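Aminopeptidase N family protein (Idiomarina loihiensis L2TR, PDB 4FGM) probably acts as a zinc-dependent aminopeptidase of the M61 family, removing residues from the amino ends of peptides. Local coordinates at residues H150-F155 / F168-L173; D524-T529 / L537-P542; I383-D388 / K582-P587; D251-S254 / M260-N263; N280-K285 / L290-E295. All coordinates share one frame; numbering follows the deposited sequence.

Contact 1 of 5, residues H150-F155 / F168-L173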
# COMPACT_ATOMS: atom_id res chain seq x y z
N HIS A 150 -18.64 -0.28 -20.67
CA HIS A 150 -18.19 0.69 -19.68
C HIS A 150 -19.40 1.45 -19.16
O HIS A 150 -19.31 2.62 -18.79
CB HIS A 150 -17.20 1.67 -20.31
CG HIS A 150 -15.86 1.07 -20.59
ND1 HIS A 150 -15.09 0.49 -19.61
CD2 HIS A 150 -15.18 0.94 -21.75
CE1 HIS A 150 -13.98 0.02 -20.16
NE2 HIS A 150 -14.01 0.28 -21.45
N SER A 151 -20.54 0.78 -19.12
CA SER A 151 -21.74 1.44 -18.65
C SER A 151 -22.46 0.59 -17.62
O SER A 151 -21.90 -0.37 -17.08
CB SER A 151 -22.66 1.73 -19.84
OG SER A 151 -23.60 2.73 -19.49
N TRP A 152 -23.70 0.96 -17.34
CA TRP A 152 -24.52 0.27 -16.35
C TRP A 152 -24.84 -1.17 -16.75
O TRP A 152 -24.74 -1.54 -17.92
CB TRP A 152 -25.80 1.09 -16.13
CG TRP A 152 -25.44 2.53 -15.96
CD1 TRP A 152 -25.61 3.53 -16.88
CD2 TRP A 152 -24.67 3.10 -14.89
NE1 TRP A 152 -24.99 4.68 -16.44
CE2 TRP A 152 -24.41 4.44 -15.23
CE3 TRP A 152 -24.19 2.60 -13.67
CZ2 TRP A 152 -23.67 5.29 -14.40
CZ3 TRP A 152 -23.45 3.44 -12.85
CH2 TRP A 152 -23.20 4.78 -13.22
N GLY A 153 -25.21 -2.00 -15.77
CA GLY A 153 -25.52 -3.38 -16.08
C GLY A 153 -25.47 -4.37 -14.92
O GLY A 153 -25.46 -3.98 -13.75
N CYS A 154 -25.41 -5.65 -15.26
CA CYS A 154 -25.38 -6.72 -14.28
C CYS A 154 -24.05 -7.46 -14.28
O CYS A 154 -23.47 -7.72 -15.33
CB CYS A 154 -26.51 -7.71 -14.56
SG CYS A 154 -28.16 -7.00 -14.35
N PHE A 155 -23.58 -7.79 -13.08
CA PHE A 155 -22.31 -8.48 -12.94
C PHE A 155 -22.49 -9.71 -12.06
O PHE A 155 -23.41 -9.77 -11.25
CB PHE A 155 -21.27 -7.53 -12.31
CG PHE A 155 -21.09 -6.23 -13.07
CD1 PHE A 155 -21.99 -5.18 -12.88
CD2 PHE A 155 -20.05 -6.08 -13.97
CE1 PHE A 155 -21.85 -4.00 -13.60
CE2 PHE A 155 -19.90 -4.90 -14.70
CZ PHE A 155 -20.80 -3.85 -14.51
N PHE A 168 -15.37 -0.83 -7.67
CA PHE A 168 -16.04 -0.15 -8.78
C PHE A 168 -15.69 1.34 -8.78
O PHE A 168 -15.58 1.97 -7.72
CB PHE A 168 -17.57 -0.27 -8.67
CG PHE A 168 -18.14 -1.56 -9.19
CD1 PHE A 168 -17.94 -2.76 -8.51
CD2 PHE A 168 -18.89 -1.58 -10.37
CE1 PHE A 168 -18.50 -3.96 -8.98
CE2 PHE A 168 -19.45 -2.77 -10.85
CZ PHE A 168 -19.25 -3.96 -10.15
N LEU A 169 -15.51 1.90 -9.97
CA LEU A 169 -15.21 3.31 -10.14
C LEU A 169 -16.17 3.86 -11.20
O LEU A 169 -16.27 3.32 -12.30
CB LEU A 169 -13.76 3.50 -10.60
CG LEU A 169 -13.30 4.93 -10.88
CD1 LEU A 169 -13.55 5.80 -9.65
CD2 LEU A 169 -11.81 4.95 -11.24
N ILE A 170 -16.89 4.92 -10.85
CA ILE A 170 -17.83 5.51 -11.78
C ILE A 170 -17.63 7.02 -11.91
O ILE A 170 -17.15 7.66 -10.98
CB ILE A 170 -19.30 5.22 -11.35
CG1 ILE A 170 -19.55 5.72 -9.94
CG2 ILE A 170 -19.56 3.72 -11.41
CD1 ILE A 170 -20.97 5.47 -9.44
N GLY A 171 -17.99 7.58 -13.05
CA GLY A 171 -17.84 9.01 -13.25
C GLY A 171 -17.49 9.35 -14.68
O GLY A 171 -17.75 8.56 -15.59
N ASP A 172 -16.93 10.53 -14.89
CA ASP A 172 -16.53 10.98 -16.22
C ASP A 172 -15.13 10.39 -16.43
O ASP A 172 -14.13 11.08 -16.38
CB ASP A 172 -16.51 12.51 -16.25
CG ASP A 172 -16.08 13.07 -17.60
OD1 ASP A 172 -16.16 12.34 -18.61
OD2 ASP A 172 -15.67 14.25 -17.64
N LEU A 173 -15.10 9.09 -16.69
CA LEU A 173 -13.86 8.34 -16.83
C LEU A 173 -13.06 8.43 -18.13
O LEU A 173 -13.62 8.45 -19.23
CB LEU A 173 -14.14 6.85 -16.56
CG LEU A 173 -15.07 6.56 -15.39
CD1 LEU A 173 -15.23 5.04 -15.20
CD2 LEU A 173 -14.48 7.21 -14.12

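Contact 2 of 5, residues D524-T529 / L537-P542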
# COMPACT_ATOMS: atom_id res chain seq x y z
N ASP A 524 18.02 29.87 19.33
CA ASP A 524 19.05 30.84 19.71
C ASP A 524 18.46 32.26 19.68
O ASP A 524 19.14 33.23 19.33
CB ASP A 524 20.24 30.75 18.74
CG ASP A 524 21.53 31.21 19.37
OD1 ASP A 524 21.50 31.67 20.54
OD2 ASP A 524 22.59 31.12 18.71
N HIS A 525 17.19 32.38 20.05
CA HIS A 525 16.48 33.66 20.08
C HIS A 525 16.14 34.22 18.70
O HIS A 525 15.72 35.37 18.59
CB HIS A 525 17.28 34.68 20.88
CG HIS A 525 17.64 34.21 22.25
ND1 HIS A 525 16.72 34.17 23.28
CD2 HIS A 525 18.78 33.69 22.75
CE1 HIS A 525 17.29 33.63 24.35
NE2 HIS A 525 18.54 33.33 24.05
N LEU A 526 16.31 33.41 17.66
CA LEU A 526 16.00 33.85 16.30
C LEU A 526 14.77 33.12 15.76
O LEU A 526 14.62 31.91 15.93
CB LEU A 526 17.19 33.62 15.38
CG LEU A 526 18.43 34.45 15.72
CD1 LEU A 526 19.56 34.12 14.74
CD2 LEU A 526 18.08 35.94 15.64
N GLN A 527 13.88 33.87 15.12
CA GLN A 527 12.66 33.28 14.58
C GLN A 527 12.94 32.08 13.68
O GLN A 527 13.68 32.17 12.71
CB GLN A 527 11.88 34.33 13.80
CG GLN A 527 10.55 33.84 13.26
CD GLN A 527 9.75 34.96 12.63
OE1 GLN A 527 10.31 35.96 12.21
NE2 GLN A 527 8.44 34.78 12.54
N ALA A 528 12.33 30.95 14.02
CA ALA A 528 12.51 29.73 13.24
C ALA A 528 11.41 29.59 12.20
O ALA A 528 10.23 29.57 12.53
CB ALA A 528 12.50 28.52 14.17
N THR A 529 11.79 29.47 10.93
CA THR A 529 10.80 29.33 9.87
C THR A 529 11.35 28.40 8.81
O THR A 529 12.45 27.87 8.95
CB THR A 529 10.52 30.68 9.17
OG1 THR A 529 11.70 31.13 8.51
CG2 THR A 529 10.08 31.73 10.16
N LEU A 537 20.99 26.78 11.35
CA LEU A 537 21.75 25.58 11.70
C LEU A 537 23.13 25.41 11.08
O LEU A 537 23.92 24.61 11.56
CB LEU A 537 20.91 24.34 11.45
CG LEU A 537 20.03 23.99 12.65
CD1 LEU A 537 19.33 25.23 13.17
CD2 LEU A 537 19.03 22.94 12.23
N GLU A 538 23.44 26.16 10.03
CA GLU A 538 24.75 26.06 9.39
C GLU A 538 25.76 26.87 10.22
O GLU A 538 26.89 27.09 9.81
CB GLU A 538 24.69 26.63 7.95
CG GLU A 538 25.19 28.06 7.82
CD GLU A 538 24.33 28.94 6.92
OE1 GLU A 538 24.02 30.09 7.33
OE2 GLU A 538 23.98 28.50 5.80
N ARG A 539 25.33 27.30 11.40
CA ARG A 539 26.18 28.10 12.27
C ARG A 539 26.66 27.34 13.47
O ARG A 539 27.40 27.87 14.29
CB ARG A 539 25.41 29.32 12.76
CG ARG A 539 25.27 30.38 11.72
CD ARG A 539 24.05 31.19 11.98
NE ARG A 539 23.82 32.16 10.92
CZ ARG A 539 22.66 32.75 10.71
NH1 ARG A 539 21.63 32.46 11.50
NH2 ARG A 539 22.51 33.61 9.72
N TYR A 540 26.25 26.09 13.58
CA TYR A 540 26.63 25.30 14.72
C TYR A 540 27.40 24.04 14.38
O TYR A 540 27.35 23.55 13.26
CB TYR A 540 25.37 24.93 15.50
CG TYR A 540 24.55 26.13 15.83
CD1 TYR A 540 24.98 27.05 16.78
CD2 TYR A 540 23.35 26.38 15.17
CE1 TYR A 540 24.25 28.18 17.06
CE2 TYR A 540 22.61 27.52 15.44
CZ TYR A 540 23.07 28.41 16.39
OH TYR A 540 22.34 29.55 16.67
N ILE A 541 28.12 23.54 15.38
CA ILE A 541 28.87 22.30 15.25
C ILE A 541 28.57 21.51 16.52
O ILE A 541 28.15 22.08 17.53
CB ILE A 541 30.40 22.53 15.13
CG1 ILE A 541 30.94 23.20 16.39
CG2 ILE A 541 30.70 23.38 13.90
CD1 ILE A 541 32.45 23.30 16.41
N PRO A 542 28.76 20.19 16.49
CA PRO A 542 28.49 19.39 17.69
C PRO A 542 29.14 19.99 18.94
O PRO A 542 30.29 20.41 18.91
CB PRO A 542 29.05 18.02 17.32
CG PRO A 542 28.80 17.96 15.84
CD PRO A 542 29.21 19.35 15.37

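Contact 3 of 5, residues I383-D388 / K582-P587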
# COMPACT_ATOMS: atom_id res chain seq x y z
N ILE A 383 15.49 -7.58 2.81
CA ILE A 383 15.66 -9.02 2.91
C ILE A 383 15.63 -9.58 1.49
O ILE A 383 16.49 -10.38 1.11
CB ILE A 383 14.51 -9.66 3.71
CG1 ILE A 383 14.67 -9.34 5.20
CG2 ILE A 383 14.46 -11.17 3.46
CD1 ILE A 383 13.62 -9.98 6.09
N ALA A 384 14.65 -9.14 0.71
CA ALA A 384 14.51 -9.58 -0.67
C ALA A 384 15.78 -9.24 -1.45
O ALA A 384 16.26 -10.04 -2.25
CB ALA A 384 13.29 -8.91 -1.33
N LEU A 385 16.32 -8.04 -1.22
CA LEU A 385 17.54 -7.61 -1.89
C LEU A 385 18.67 -8.57 -1.57
O LEU A 385 19.43 -8.98 -2.45
CB LEU A 385 17.95 -6.21 -1.43
CG LEU A 385 19.37 -5.79 -1.80
CD1 LEU A 385 19.43 -5.44 -3.28
CD2 LEU A 385 19.80 -4.61 -0.94
N SER A 386 18.77 -8.93 -0.29
CA SER A 386 19.82 -9.83 0.17
C SER A 386 19.70 -11.20 -0.49
O SER A 386 20.68 -11.72 -1.03
CB SER A 386 19.74 -9.99 1.69
OG SER A 386 19.81 -8.73 2.34
N LEU A 387 18.50 -11.78 -0.46
CA LEU A 387 18.28 -13.09 -1.06
C LEU A 387 18.62 -13.10 -2.55
O LEU A 387 19.24 -14.04 -3.04
CB LEU A 387 16.82 -13.52 -0.87
CG LEU A 387 16.34 -13.82 0.55
CD1 LEU A 387 14.85 -14.12 0.53
CD2 LEU A 387 17.11 -15.00 1.12
N ASP A 388 18.21 -12.06 -3.27
CA ASP A 388 18.49 -11.99 -4.69
C ASP A 388 20.00 -12.01 -4.95
O ASP A 388 20.48 -12.74 -5.82
CB ASP A 388 17.87 -10.73 -5.30
CG ASP A 388 17.61 -10.85 -6.79
OD1 ASP A 388 17.84 -11.95 -7.35
OD2 ASP A 388 17.18 -9.86 -7.40
N LYS A 582 27.08 -8.08 -13.11
CA LYS A 582 26.63 -9.39 -13.59
C LYS A 582 25.15 -9.43 -13.96
O LYS A 582 24.46 -10.41 -13.67
CB LYS A 582 26.91 -10.47 -12.54
CG LYS A 582 28.06 -11.40 -12.87
CD LYS A 582 29.37 -10.94 -12.24
CE LYS A 582 30.41 -12.06 -12.24
NZ LYS A 582 30.79 -12.52 -13.61
N GLY A 583 24.66 -8.36 -14.58
CA GLY A 583 23.26 -8.34 -14.99
C GLY A 583 22.22 -8.00 -13.93
O GLY A 583 21.04 -7.90 -14.25
N TRP A 584 22.64 -7.83 -12.68
CA TRP A 584 21.67 -7.46 -11.65
C TRP A 584 21.16 -6.07 -12.00
O TRP A 584 19.98 -5.77 -11.82
CB TRP A 584 22.30 -7.45 -10.27
CG TRP A 584 21.38 -6.89 -9.23
CD1 TRP A 584 20.10 -7.29 -8.98
CD2 TRP A 584 21.68 -5.84 -8.31
NE1 TRP A 584 19.57 -6.54 -7.94
CE2 TRP A 584 20.52 -5.65 -7.52
CE3 TRP A 584 22.80 -5.04 -8.07
CZ2 TRP A 584 20.46 -4.69 -6.50
CZ3 TRP A 584 22.74 -4.09 -7.06
CH2 TRP A 584 21.57 -3.92 -6.29
N LEU A 585 22.06 -5.24 -12.49
CA LEU A 585 21.72 -3.88 -12.90
C LEU A 585 22.37 -3.63 -14.26
O LEU A 585 23.37 -4.26 -14.61
CB LEU A 585 22.23 -2.84 -11.89
CG LEU A 585 21.68 -2.87 -10.47
CD1 LEU A 585 22.29 -1.72 -9.67
CD2 LEU A 585 20.17 -2.76 -10.49
N THR A 586 21.78 -2.72 -15.03
CA THR A 586 22.29 -2.37 -16.34
C THR A 586 22.82 -0.94 -16.30
O THR A 586 22.05 0.01 -16.13
CB THR A 586 21.19 -2.47 -17.40
OG1 THR A 586 20.73 -3.82 -17.49
CG2 THR A 586 21.70 -2.01 -18.75
N PRO A 587 24.13 -0.76 -16.47
CA PRO A 587 24.77 0.56 -16.45
C PRO A 587 24.48 1.40 -17.69
O PRO A 587 23.99 0.81 -18.68
CB PRO A 587 26.25 0.22 -16.32
CG PRO A 587 26.35 -1.04 -17.14
CD PRO A 587 25.14 -1.82 -16.67

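Contact 4 of 5, residues D251-S254 / M260-N263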
# COMPACT_ATOMS: atom_id res chain seq x y z
N ASP A 251 1.68 13.19 -10.54
CA ASP A 251 2.32 11.91 -10.83
C ASP A 251 1.97 11.38 -12.22
O ASP A 251 2.60 10.45 -12.71
CB ASP A 251 1.93 10.86 -9.78
CG ASP A 251 2.31 11.29 -8.37
OD1 ASP A 251 3.24 12.11 -8.21
OD2 ASP A 251 1.68 10.78 -7.40
N LEU A 252 0.94 11.96 -12.84
CA LEU A 252 0.52 11.52 -14.16
C LEU A 252 1.12 12.44 -15.20
O LEU A 252 0.57 13.50 -15.51
CB LEU A 252 -1.01 11.51 -14.25
CG LEU A 252 -1.70 10.56 -13.26
CD1 LEU A 252 -3.20 10.65 -13.45
CD2 LEU A 252 -1.24 9.12 -13.49
N ILE A 253 2.25 12.00 -15.75
CA ILE A 253 2.99 12.76 -16.74
C ILE A 253 2.15 13.23 -17.95
O ILE A 253 1.31 12.49 -18.48
CB ILE A 253 4.22 11.93 -17.19
CG1 ILE A 253 5.19 12.81 -17.98
CG2 ILE A 253 3.79 10.71 -17.97
CD1 ILE A 253 6.61 12.29 -17.96
N SER A 254 2.37 14.48 -18.35
CA SER A 254 1.65 15.08 -19.46
C SER A 254 2.36 14.91 -20.80
O SER A 254 3.51 14.46 -20.86
CB SER A 254 1.42 16.57 -19.20
OG SER A 254 2.64 17.29 -19.24
N MSE A 260 11.60 11.41 -17.66
CA MSE A 260 11.08 10.76 -16.47
C MSE A 260 11.36 11.70 -15.30
O MSE A 260 12.36 12.42 -15.31
CB MSE A 260 11.84 9.45 -16.25
CG MSE A 260 11.63 8.80 -14.89
SE MSE A 260 9.86 8.06 -14.68
CE MSE A 260 9.75 7.14 -16.39
N ASN A 261 10.47 11.71 -14.30
CA ASN A 261 10.66 12.53 -13.11
C ASN A 261 10.29 11.68 -11.90
O ASN A 261 9.69 10.62 -12.04
CB ASN A 261 9.84 13.82 -13.18
CG ASN A 261 8.35 13.57 -13.31
OD1 ASN A 261 7.72 13.02 -12.40
ND2 ASN A 261 7.77 13.98 -14.43
N ASP A 262 10.65 12.14 -10.71
CA ASP A 262 10.37 11.39 -9.48
C ASP A 262 8.89 11.11 -9.22
O ASP A 262 8.54 10.04 -8.72
CB ASP A 262 10.97 12.12 -8.28
CG ASP A 262 12.49 12.17 -8.34
OD1 ASP A 262 13.04 12.18 -9.47
OD2 ASP A 262 13.13 12.22 -7.27
N ASN A 263 8.02 12.05 -9.56
CA ASN A 263 6.60 11.87 -9.32
C ASN A 263 5.98 10.80 -10.21
O ASN A 263 5.26 9.93 -9.71
CB ASN A 263 5.86 13.19 -9.50
CG ASN A 263 6.34 14.25 -8.54
OD1 ASN A 263 6.50 13.99 -7.35
ND2 ASN A 263 6.57 15.45 -9.05

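Contact 5 of 5, residues N280-K285 / L290-E295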
# COMPACT_ATOMS: atom_id res chain seq x y z
N ASN A 280 1.49 -12.23 -6.01
CA ASN A 280 1.88 -12.25 -4.61
C ASN A 280 0.85 -11.60 -3.69
O ASN A 280 0.72 -10.37 -3.69
CB ASN A 280 3.22 -11.53 -4.53
CG ASN A 280 4.04 -11.91 -3.30
OD1 ASN A 280 3.77 -12.90 -2.63
ND2 ASN A 280 5.09 -11.11 -3.03
N ILE A 281 0.07 -12.46 -3.03
CA ILE A 281 -1.01 -12.11 -2.11
C ILE A 281 -2.43 -12.33 -2.57
O ILE A 281 -3.33 -12.50 -1.73
CB ILE A 281 -0.91 -10.66 -1.56
CG1 ILE A 281 -1.60 -10.59 -0.18
CG2 ILE A 281 -1.72 -9.71 -2.42
CD1 ILE A 281 -1.06 -11.60 0.80
N LYS A 282 -2.64 -12.29 -3.88
CA LYS A 282 -3.99 -12.50 -4.37
C LYS A 282 -4.17 -13.98 -4.68
O LYS A 282 -5.26 -14.53 -4.44
CB LYS A 282 -4.28 -11.68 -5.63
CG LYS A 282 -4.65 -10.22 -5.32
CD LYS A 282 -5.20 -10.07 -3.91
CE LYS A 282 -6.69 -10.25 -3.91
NZ LYS A 282 -7.12 -10.67 -2.55
N THR A 283 -3.13 -14.63 -5.22
CA THR A 283 -3.22 -16.06 -5.54
C THR A 283 -2.27 -16.82 -4.62
O THR A 283 -2.68 -17.79 -3.97
CB THR A 283 -2.91 -16.34 -7.02
OG1 THR A 283 -1.80 -15.54 -7.44
CG2 THR A 283 -4.13 -16.03 -7.87
N LEU A 284 -1.01 -16.41 -4.59
CA LEU A 284 -0.03 -17.02 -3.69
C LEU A 284 -0.30 -16.23 -2.41
O LEU A 284 -0.23 -15.00 -2.42
CB LEU A 284 1.40 -16.74 -4.18
CG LEU A 284 2.58 -17.60 -3.70
CD1 LEU A 284 3.71 -16.67 -3.29
CD2 LEU A 284 2.19 -18.51 -2.54
N LYS A 285 -0.64 -16.90 -1.32
CA LYS A 285 -0.94 -16.20 -0.07
C LYS A 285 -0.81 -17.13 1.13
O LYS A 285 -0.71 -18.35 0.96
CB LYS A 285 -2.36 -15.63 -0.12
CG LYS A 285 -3.46 -16.67 0.07
CD LYS A 285 -4.86 -16.08 -0.14
CE LYS A 285 -5.14 -15.85 -1.63
NZ LYS A 285 -6.53 -15.37 -1.90
N LEU A 290 -6.84 -18.34 3.78
CA LEU A 290 -7.56 -19.33 2.99
C LEU A 290 -8.51 -20.18 3.85
O LEU A 290 -8.15 -21.27 4.29
CB LEU A 290 -6.57 -20.25 2.27
CG LEU A 290 -5.73 -19.61 1.15
CD1 LEU A 290 -4.60 -20.55 0.75
CD2 LEU A 290 -6.63 -19.30 -0.04
N PRO A 291 -9.75 -19.70 4.06
CA PRO A 291 -10.29 -18.43 3.55
C PRO A 291 -10.05 -17.26 4.51
O PRO A 291 -9.44 -17.42 5.57
CB PRO A 291 -11.77 -18.75 3.42
CG PRO A 291 -12.01 -19.53 4.70
CD PRO A 291 -10.79 -20.45 4.79
N TYR A 292 -10.53 -16.08 4.12
CA TYR A 292 -10.41 -14.89 4.96
C TYR A 292 -11.48 -14.90 6.04
O TYR A 292 -12.62 -15.33 5.81
CB TYR A 292 -10.61 -13.61 4.12
CG TYR A 292 -9.44 -13.18 3.28
CD1 TYR A 292 -9.38 -13.46 1.92
CD2 TYR A 292 -8.36 -12.49 3.85
CE1 TYR A 292 -8.29 -13.08 1.14
CE2 TYR A 292 -7.26 -12.09 3.08
CZ TYR A 292 -7.23 -12.39 1.73
OH TYR A 292 -6.14 -12.02 0.97
N GLN A 293 -11.13 -14.45 7.24
CA GLN A 293 -12.10 -14.34 8.33
C GLN A 293 -12.13 -12.82 8.51
O GLN A 293 -11.17 -12.21 8.97
CB GLN A 293 -11.62 -15.11 9.58
CG GLN A 293 -10.46 -14.51 10.34
CD GLN A 293 -10.90 -13.49 11.38
OE1 GLN A 293 -12.09 -13.20 11.52
NE2 GLN A 293 -9.94 -12.95 12.11
N LEU A 294 -13.25 -12.22 8.12
CA LEU A 294 -13.38 -10.76 8.14
C LEU A 294 -14.16 -10.12 9.28
O LEU A 294 -14.64 -8.99 9.14
CB LEU A 294 -13.95 -10.31 6.80
CG LEU A 294 -13.20 -10.88 5.59
CD1 LEU A 294 -13.88 -10.50 4.30
CD2 LEU A 294 -11.78 -10.35 5.62
N GLU A 295 -14.28 -10.81 10.39
CA GLU A 295 -15.02 -10.28 11.53
C GLU A 295 -14.04 -9.75 12.56
O GLU A 295 -14.38 -8.88 13.37
CB GLU A 295 -15.84 -11.41 12.17
CG GLU A 295 -16.99 -10.97 13.07
CD GLU A 295 -18.35 -11.15 12.40
OE1 GLU A 295 -18.41 -11.81 11.34
OE2 GLU A 295 -19.36 -10.65 12.94
O HOH W 1 -6.00 -12.64 -1.65

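Contact 1 of 5, residues H150-F155 / F168-L173
F155 and F168 form a T-shaped (edge-to-face) aromatic pair in the β-rich part of the chain that belongs to the Peptidase M61 N-terminal family. The two rings stand almost perpendicular, their planes at 88° and their centroids 5.2 Å apart. F168 supplies the edge: its CE2 lies 3.8 Å above the plane of the F155 ring, offset toward the rim, and comes within 3.9 Å of F155 CE1. Strands 153-157 and 168-171 are not hydrogen-bonded to one another. The first pairs with strand 123-127 and the second with strands 137-140 and 103-106, so side chains alone join them here. Each phenylalanine starts out toward the opposite strand with CG anti to its own carbonyl carbon, which lets the rings meet between the two backbones. F168 also meets F106, whose ring lies nearly parallel to its own; L125 and L127 pack on F168, and T140 touches both rings.

A second, thinner contact lies beside it, where the side chains of W152 and I170 cross at about a right angle. A hydrogen bond from W152 NE1 to P134 O restrains the indole, whose benzo ring reaches I170. On the isoleucine, CG1 takes the position between the backbone N and the carbonyl carbon (chi1 57°), leaving the CG2 methyl to approach the indole obliquely, 4.2 Å from W152 CZ3.

Contact 2 of 5, residues D524-T529 / L537-P542
D524 and Y540 make the close part of this contact, joined by a hydrogen bond in which Y540 OH donates to D524 OD2 over 2.6 Å. The carboxylate oxygen offers its anti lone pair, on the side away from OD1, and lies at the edge of the tyrosine ring near its plane. The carboxylate is turned about 50° from that plane. D524 CB, placed by the backbone, is 3.2 Å from Y540 OH; with CG anti to the backbone N (chi1 -154°), OD2 then reaches the hydroxyl. The phenol is further steadied through its ring, which stacks on W563 and has R539 CB over the centre of one face.

The other half is looser and faces solvent. Here L526 CD1 and R539 NH1 are 4.2 Å apart, two exposed side chains crossing at about a right angle, with the methyl oblique to the guanidinium plane and no polar bond between them.

D524 and H525 both have left-handed backbone angles, close to those of a type I' turn, and link strand 519-523 to strand 526-527. Tying this tight hairpin to the loop after helix 533-537 fits the small antiparallel β domain that probably represents the PDZ module.

Contact 3 of 5, residues I383-D388 / K582-P587
W584, close to the C-terminal end of the chain, pushes its indole against L385 and D388 of helix 378-394. From CB, which points toward the helix, the side chain runs with CG anti to the backbone N (chi1 172°), carrying the ring system away from that nitrogen and beside the carbonyl carbon. Along the pyrrole side, CD1 and NE1 pass D388 OD2 at 4.2 Å and 4.1 Å, with the carboxylate plane perpendicular to the indole. The two groups are not bonded to each other; both bond to Y312 OH, which thus sits between the tryptophan N-H and the aspartate. D388 OD1 is meanwhile engaged in a salt bridge with R392.

Farther out, on the benzo ring, CZ2 meets L385 CD1 at 3.5 Å, and CH2 lies 4.0 Å from the same methyl. The two side chains cross at about a right angle, and the methyl comes in at a slant to the ring. L585 CG, from the next residue, lies over one face, toward the rim. Replacing W584 by an alanine would probably deprive Y312 OH of its indole donor and open a gap beside L385 CD1.

Buried among helices, the indole closes the tail of the chain onto three of them: 378-394 through L385, 308-320 through Y312 and Y316, and 326-342 through L333, which touches both L385 and W584.

Contact 4 of 5, residues D251-S254 / M260-N263
D251 and N263 touch where the loop after strand 242-248 meets the first turn of helix 262-277, their CA atoms 4.5 Å apart. D251 OD1 rests close against the aliphatic part of the asparagine, 3.1 Å from N263 CB, and the two side chains cross at about a right angle. The same oxygen lies 3.3 Å from N263 O; since both are acceptors, they are neighbours without a bond. Next to them I253 and N261 run alongside one another with their ends reversed, I253 CD1 4.1 Å from N261 ND2.

The polar ends of these side chains are positioned from farther out. D251 OD2 takes a weak bond from S248 N, and N263 OD1 a weak one from K250 NZ, both donors belonging to the chain just ahead of D251. N261 is the N-cap of the helix: with CG between its backbone N and carbonyl carbon (chi1 60°), its OD1 accepts from Y264 N. D262 fastens the helix start to helix 326-342 by salt bridges to R328 and K331, while I253 packs on I200 and R199 of helix 197-215.

Helix 262-277 carries H273 and H277, both zinc ligands, near its other end. Between the segments themselves the contact is packing; the weak K250 bond adds a polar tie from loop to helix start. D251 OD1 and N263 O probably repel slightly, which the nearby charge of K250 may ease.

Contact 5 of 5, residues N280-K285 / L290-E295
The backbone turns by somewhat under a right angle between the two segments, K285 and L290 coming nearest with CA atoms 7.9 Å apart, and the peptide bond before P291 is cis. K285 lays its aliphatic chain obliquely across L290, CD reaching L290 CD2 at 3.7 Å and CG lying close to L290 CG. Its chi1 of 75° places CG between the backbone N and the carbonyl carbon, and a bend at chi3 turns the ammonium back toward its own segment, where NZ donates a weak bond to K282 O.

Both segments belong to the loop that follows the HExxH helix, 262-277, of the M61 peptidase family. A single water joins their polar ends. It donates to I281 O over 2.7 Å, accepts from K285 NZ at 2.8 Å, and lies 2.7 Å from Y292 OH, at the edge of the tyrosine ring and in its plane. K282 NZ also lies against it, but the modelled separation is too short for that bond to be other than doubtful. The phenol therefore meets the 280-285 segment mainly through this water: Y292 OH is 3.9 Å from both I281 O and K282 NZ. An alanine replacing K285 would probably leave the water one donor short and the L290 CD2 methyl with a gap beside it.

Y292 stacks on F289, and K282 makes a long, weak ion pair with D165. I281 stands next to the metal site. Its side chain touches that of the zinc ligand H277 and comes to about 7 Å from both the zinc ion and the bound maleic acid.

Contact 5 lies nearest the zinc site, and contact 4 is linked to contact 5 through helix 262-277, which they flank: 260-263 begins this helix, whose far end bears H273 and H277, and 280-285 follows it. The two are on opposite sides of the chain's centre, 33 Å between centres. Contact 3 comes within about 9 Å of contact 5, nearest atoms, and within about 14 Å of contact 4. Contact 1, in the N-terminal β region, approaches contacts 4 and 5 to about 11 and 13 Å. Contact 2 is remote, its centre 56 Å from that of contact 1, and falls within the sequence that separates the two halves of contact 3.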